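Long-range contact in Bse634I restriction endonuclease (Geobacillus stearothermophilus, PDB 1KNV), which is a type II restriction endonuclease of the PDDEXK clan, probably cutting DNA at a specific sequence with the help of metal ions: residues B[36-48]-B[274-286]. Numbering follows the deposited sequence.
Sequences HQTPTGSIKENLD and IFSLTSFEDIDKM
The ring of Phe280 is sandwiched between the backbone of Pro39 and Thr40 and the side chain of Ile43. Pro39 O lies over the ring centre, 3.7 Å above its plane, with Thr40 N nearer the rim; on the opposite face Ile43 CG1 makes a CH-pi contact 4.0 Å from the centroid. Pro39 CB closes on Phe280 CZ at 3.3 Å. With CG anti to its carbonyl carbon (chi1 -73°), the ring reaches into the bend of 39-43. Ile43 CD1 extends past it to Leu277 CB and Ile283 CD1.

Two backbone hydrogen bonds flank the Ser42-Ser279 pair in a single beta bridge: Phe280 N to Gly41 O, 3.1 Å, and the straighter Ile43 N to Thr278 O, 3.0 Å (166°). A water links Thr278 O to Lys44 N. Replacing Phe280 by an alanine is likely to open a gap between Pro39 and Ile43 CG1.

Asn46 ND2 comes obliquely to Phe280 CE1 (3.5 Å), its amide plane turned 82° from the ring, and donates to Thr40 O (2.8 Å) and Ser42 O, both close to that amide plane, fixing the bend; its OD1 is held by Tyr34. Ser42 OG caps helix 43-60 through Glu45 N. In 274-286, Ser279 and Asp282 form a capping box, and Asp282 OD2 also takes Thr278 N.

The contact thus joins the start of helix 43-60 to the turn between strand 273-276, outermost of the mixed sheet within this chain, and helix 281-291. Helix 68-93 touches both segments, through Leu47 and Ile283, while Leu277, whose side chain also lies about 4 Å from that of Leu197, a calcium-binding residue with no ion bound in this chain, packs on Ala239 of strand 235-240.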
loop_
_atom_site.group_PDB
_atom_site.type_symbol
_atom_site.label_atom_id
_atom_site.label_comp_id
_atom_site.label_asym_id
_atom_site.label_seq_id
_atom_site.Cartn_x
_atom_site.Cartn_y
_atom_site.Cartn_z
ATOM N N HIS B 36 21.174 42.326 -29.925
ATOM C CA HIS B 36 22.460 41.680 -30.157
ATOM C C HIS B 36 22.978 40.721 -29.096
ATOM O O HIS B 36 24.071 40.173 -29.235
ATOM C CB HIS B 36 23.526 42.745 -30.439
ATOM C CG HIS B 36 23.277 43.536 -31.689
ATOM N ND1 HIS B 36 22.320 44.524 -31.770
ATOM C CD2 HIS B 36 23.853 43.468 -32.914
ATOM C CE1 HIS B 36 22.314 45.033 -32.990
ATOM N NE2 HIS B 36 23.235 44.409 -33.703
ATOM N N GLN B 37 22.208 40.502 -28.043
ATOM C CA GLN B 37 22.647 39.583 -27.000
ATOM C C GLN B 37 21.476 39.122 -26.153
ATOM O O GLN B 37 20.395 39.716 -26.188
ATOM C CB GLN B 37 23.660 40.265 -26.085
ATOM C CG GLN B 37 23.045 41.361 -25.223
ATOM C CD GLN B 37 23.932 41.759 -24.062
ATOM O OE1 GLN B 37 25.038 42.258 -24.261
ATOM N NE2 GLN B 37 23.453 41.535 -22.837
ATOM N N THR B 38 21.693 38.055 -25.393
ATOM C CA THR B 38 20.663 37.561 -24.496
ATOM C C THR B 38 21.049 38.072 -23.119
ATOM O O THR B 38 22.216 38.359 -22.856
ATOM C CB THR B 38 20.582 36.016 -24.473
ATOM O OG1 THR B 38 21.898 35.462 -24.335
ATOM C CG2 THR B 38 19.916 35.495 -25.747
ATOM N N PRO B 39 20.069 38.210 -22.225
ATOM C CA PRO B 39 20.304 38.694 -20.861
ATOM C C PRO B 39 21.451 37.977 -20.140
ATOM O O PRO B 39 21.570 36.756 -20.211
ATOM C CB PRO B 39 18.955 38.462 -20.192
ATOM C CG PRO B 39 17.985 38.696 -21.329
ATOM C CD PRO B 39 18.636 37.948 -22.459
ATOM N N THR B 40 22.292 38.736 -19.444
ATOM C CA THR B 40 23.418 38.154 -18.716
ATOM C C THR B 40 23.676 38.845 -17.378
ATOM O O THR B 40 23.267 39.983 -17.163
ATOM C CB THR B 40 24.715 38.217 -19.553
ATOM O OG1 THR B 40 25.000 39.580 -19.899
ATOM C CG2 THR B 40 24.563 37.400 -20.829
ATOM N N GLY B 41 24.357 38.147 -16.478
ATOM C CA GLY B 41 24.648 38.731 -15.185
ATOM C C GLY B 41 23.490 38.690 -14.203
ATOM O O GLY B 41 22.866 37.641 -14.022
ATOM N N SER B 42 23.200 39.832 -13.576
ATOM C CA SER B 42 22.125 39.924 -12.593
ATOM C C SER B 42 20.742 39.957 -13.203
ATOM O O SER B 42 20.431 40.829 -14.016
ATOM C CB SER B 42 22.294 41.163 -11.708
ATOM O OG SER B 42 21.258 41.253 -10.735
ATOM N N ILE B 43 19.914 38.999 -12.786
ATOM C CA ILE B 43 18.543 38.896 -13.258
ATOM C C ILE B 43 17.785 40.147 -12.831
ATOM O O ILE B 43 17.133 40.800 -13.650
ATOM C CB ILE B 43 17.849 37.660 -12.655
ATOM C CG1 ILE B 43 18.579 36.389 -13.101
ATOM C CG2 ILE B 43 16.389 37.633 -13.072
ATOM C CD1 ILE B 43 18.069 35.106 -12.449
ATOM N N LYS B 44 17.879 40.475 -11.544
ATOM C CA LYS B 44 17.209 41.653 -11.009
ATOM C C LYS B 44 17.672 42.913 -11.741
ATOM O O LYS B 44 16.878 43.818 -11.987
ATOM C CB LYS B 44 17.480 41.786 -9.513
ATOM C CG LYS B 44 16.813 42.989 -8.888
ATOM C CD LYS B 44 17.099 43.071 -7.396
ATOM C CE LYS B 44 16.569 44.376 -6.796
ATOM N NZ LYS B 44 16.814 44.456 -5.317
ATOM N N GLU B 45 18.955 42.969 -12.095
ATOM C CA GLU B 45 19.488 44.124 -12.814
ATOM C C GLU B 45 18.906 44.226 -14.229
ATOM O O GLU B 45 18.550 45.316 -14.682
ATOM C CB GLU B 45 21.020 44.067 -12.860
ATOM C CG GLU B 45 21.730 44.675 -11.630
ATOM C CD GLU B 45 23.254 44.482 -11.648
ATOM O OE1 GLU B 45 23.871 44.636 -12.727
ATOM O OE2 GLU B 45 23.841 44.184 -10.584
ATOM N N ASN B 46 18.803 43.097 -14.926
ATOM C CA ASN B 46 18.228 43.086 -16.270
ATOM C C ASN B 46 16.758 43.494 -16.227
ATOM O O ASN B 46 16.260 44.163 -17.137
ATOM C CB ASN B 46 18.359 41.691 -16.880
ATOM C CG ASN B 46 19.702 41.471 -17.498
ATOM O OD1 ASN B 46 19.934 41.799 -18.653
ATOM N ND2 ASN B 46 20.627 40.932 -16.718
ATOM N N LEU B 47 16.086 43.110 -15.154
ATOM C CA LEU B 47 14.668 43.413 -15.003
ATOM C C LEU B 47 14.460 44.894 -14.688
ATOM O O LEU B 47 13.590 45.536 -15.277
ATOM C CB LEU B 47 14.048 42.556 -13.903
ATOM C CG LEU B 47 13.946 41.051 -14.156
ATOM C CD1 LEU B 47 13.518 40.321 -12.885
ATOM C CD2 LEU B 47 12.970 40.847 -15.294
ATOM N N ASP B 48 15.284 45.434 -13.785
ATOM C CA ASP B 48 15.212 46.849 -13.411
ATOM C C ASP B 48 15.477 47.690 -14.650
ATOM O O ASP B 48 14.789 48.673 -14.888
ATOM C CB ASP B 48 16.227 47.201 -12.330
ATOM C CG ASP B 48 15.867 46.603 -10.995
ATOM O OD1 ASP B 48 14.685 46.215 -10.824
ATOM O OD2 ASP B 48 16.761 46.524 -10.128
ATOM N N ILE B 274 15.633 23.419 -2.989
ATOM C CA ILE B 274 15.267 24.797 -3.238
ATOM C C ILE B 274 16.494 25.521 -3.763
ATOM O O ILE B 274 17.604 25.336 -3.260
ATOM C CB ILE B 274 14.735 25.452 -1.936
ATOM C CG1 ILE B 274 14.491 26.942 -2.153
ATOM C CG2 ILE B 274 15.695 25.189 -0.789
ATOM C CD1 ILE B 274 13.365 27.222 -3.109
ATOM N N PHE B 275 16.288 26.324 -4.798
ATOM C CA PHE B 275 17.374 27.061 -5.429
ATOM C C PHE B 275 17.181 28.557 -5.273
ATOM O O PHE B 275 16.068 29.034 -5.030
ATOM C CB PHE B 275 17.446 26.704 -6.917
ATOM C CG PHE B 275 17.748 25.250 -7.176
ATOM C CD1 PHE B 275 19.054 24.770 -7.092
ATOM C CD2 PHE B 275 16.725 24.354 -7.487
ATOM C CE1 PHE B 275 19.336 23.424 -7.314
ATOM C CE2 PHE B 275 16.994 23.011 -7.707
ATOM C CZ PHE B 275 18.302 22.543 -7.623
ATOM N N SER B 276 18.280 29.290 -5.396
ATOM C CA SER B 276 18.257 30.738 -5.303
ATOM C C SER B 276 18.787 31.237 -6.641
ATOM O O SER B 276 19.917 30.942 -7.017
ATOM C CB SER B 276 19.158 31.204 -4.167
ATOM O OG SER B 276 19.083 32.606 -4.006
ATOM N N LEU B 277 17.962 31.969 -7.373
ATOM C CA LEU B 277 18.385 32.465 -8.670
ATOM C C LEU B 277 18.686 33.959 -8.633
ATOM O O LEU B 277 17.775 34.783 -8.577
ATOM C CB LEU B 277 17.306 32.169 -9.714
ATOM C CG LEU B 277 16.926 30.696 -9.870
ATOM C CD1 LEU B 277 15.713 30.581 -10.766
ATOM C CD2 LEU B 277 18.093 29.918 -10.447
ATOM N N THR B 278 19.969 34.308 -8.662
ATOM C CA THR B 278 20.365 35.712 -8.634
ATOM C C THR B 278 20.890 36.103 -9.998
ATOM O O THR B 278 20.513 37.129 -10.557
ATOM C CB THR B 278 21.470 35.973 -7.587
ATOM O OG1 THR B 278 21.021 35.552 -6.292
ATOM C CG2 THR B 278 21.802 37.456 -7.529
ATOM N N SER B 279 21.754 35.253 -10.536
ATOM C CA SER B 279 22.359 35.485 -11.835
ATOM C C SER B 279 21.848 34.446 -12.792
ATOM O O SER B 279 21.263 33.452 -12.378
ATOM C CB SER B 279 23.879 35.349 -11.743
ATOM O OG SER B 279 24.256 34.019 -11.411
ATOM N N PHE B 280 22.077 34.670 -14.074
ATOM C CA PHE B 280 21.657 33.704 -15.067
ATOM C C PHE B 280 22.459 32.432 -14.922
ATOM O O PHE B 280 22.009 31.356 -15.300
ATOM C CB PHE B 280 21.820 34.285 -16.459
ATOM C CG PHE B 280 20.804 35.310 -16.765
ATOM C CD1 PHE B 280 20.929 36.591 -16.251
ATOM C CD2 PHE B 280 19.659 34.972 -17.470
ATOM C CE1 PHE B 280 19.923 37.528 -16.427
ATOM C CE2 PHE B 280 18.646 35.888 -17.656
ATOM C CZ PHE B 280 18.775 37.175 -17.131
ATOM N N GLU B 281 23.652 32.546 -14.365
ATOM C CA GLU B 281 24.465 31.364 -14.178
ATOM C C GLU B 281 23.797 30.469 -13.137
ATOM O O GLU B 281 23.946 29.246 -13.181
ATOM C CB GLU B 281 25.872 31.745 -13.720
ATOM C CG GLU B 281 26.735 30.543 -13.393
ATOM C CD GLU B 281 28.159 30.925 -13.063
ATOM O OE1 GLU B 281 28.351 31.913 -12.325
ATOM O OE2 GLU B 281 29.086 30.231 -13.531
ATOM N N ASP B 282 23.068 31.079 -12.199
ATOM C CA ASP B 282 22.381 30.310 -11.156
ATOM C C ASP B 282 21.302 29.403 -11.749
ATOM O O ASP B 282 20.895 28.424 -11.121
ATOM C CB ASP B 282 21.725 31.228 -10.119
ATOM C CG ASP B 282 22.731 31.921 -9.226
ATOM O OD1 ASP B 282 23.854 31.390 -9.051
ATOM O OD2 ASP B 282 22.378 32.991 -8.682
ATOM N N ILE B 283 20.834 29.750 -12.946
ATOM C CA ILE B 283 19.821 28.971 -13.638
ATOM C C ILE B 283 20.485 27.700 -14.153
ATOM O O ILE B 283 19.939 26.607 -14.016
ATOM C CB ILE B 283 19.234 29.755 -14.836
ATOM C CG1 ILE B 283 18.508 31.011 -14.343
ATOM C CG2 ILE B 283 18.290 28.863 -15.626
ATOM C CD1 ILE B 283 17.987 31.910 -15.466
ATOM N N ASP B 284 21.665 27.859 -14.754
ATOM C CA ASP B 284 22.430 26.728 -15.281
ATOM C C ASP B 284 22.824 25.780 -14.149
ATOM O O ASP B 284 22.767 24.561 -14.298
ATOM C CB ASP B 284 23.721 27.196 -15.963
ATOM C CG ASP B 284 23.478 28.005 -17.212
ATOM O OD1 ASP B 284 22.337 28.022 -17.717
ATOM O OD2 ASP B 284 24.457 28.616 -17.694
ATOM N N LYS B 285 23.255 26.349 -13.027
ATOM C CA LYS B 285 23.658 25.550 -11.872
ATOM C C LYS B 285 22.478 24.730 -11.347
ATOM O O LYS B 285 22.626 23.560 -11.010
ATOM C CB LYS B 285 24.212 26.451 -10.765
ATOM C CG LYS B 285 25.533 27.143 -11.104
ATOM C CD LYS B 285 26.016 27.954 -9.904
ATOM C CE LYS B 285 27.351 28.631 -10.152
ATOM N NZ LYS B 285 27.750 29.446 -8.967
ATOM N N MET B 286 21.308 25.351 -11.281
ATOM C CA MET B 286 20.111 24.662 -10.821
ATOM C C MET B 286 19.802 23.486 -11.735
ATOM O O MET B 286 19.559 22.381 -11.273
ATOM C CB MET B 286 18.917 25.610 -10.829
ATOM C CG MET B 286 17.593 24.884 -10.710
ATOM S SD MET B 286 16.224 26.001 -10.692
ATOM C CE MET B 286 16.133 26.476 -12.389
HETATM O O HOH W 1 19.045 39.005 -9.327
#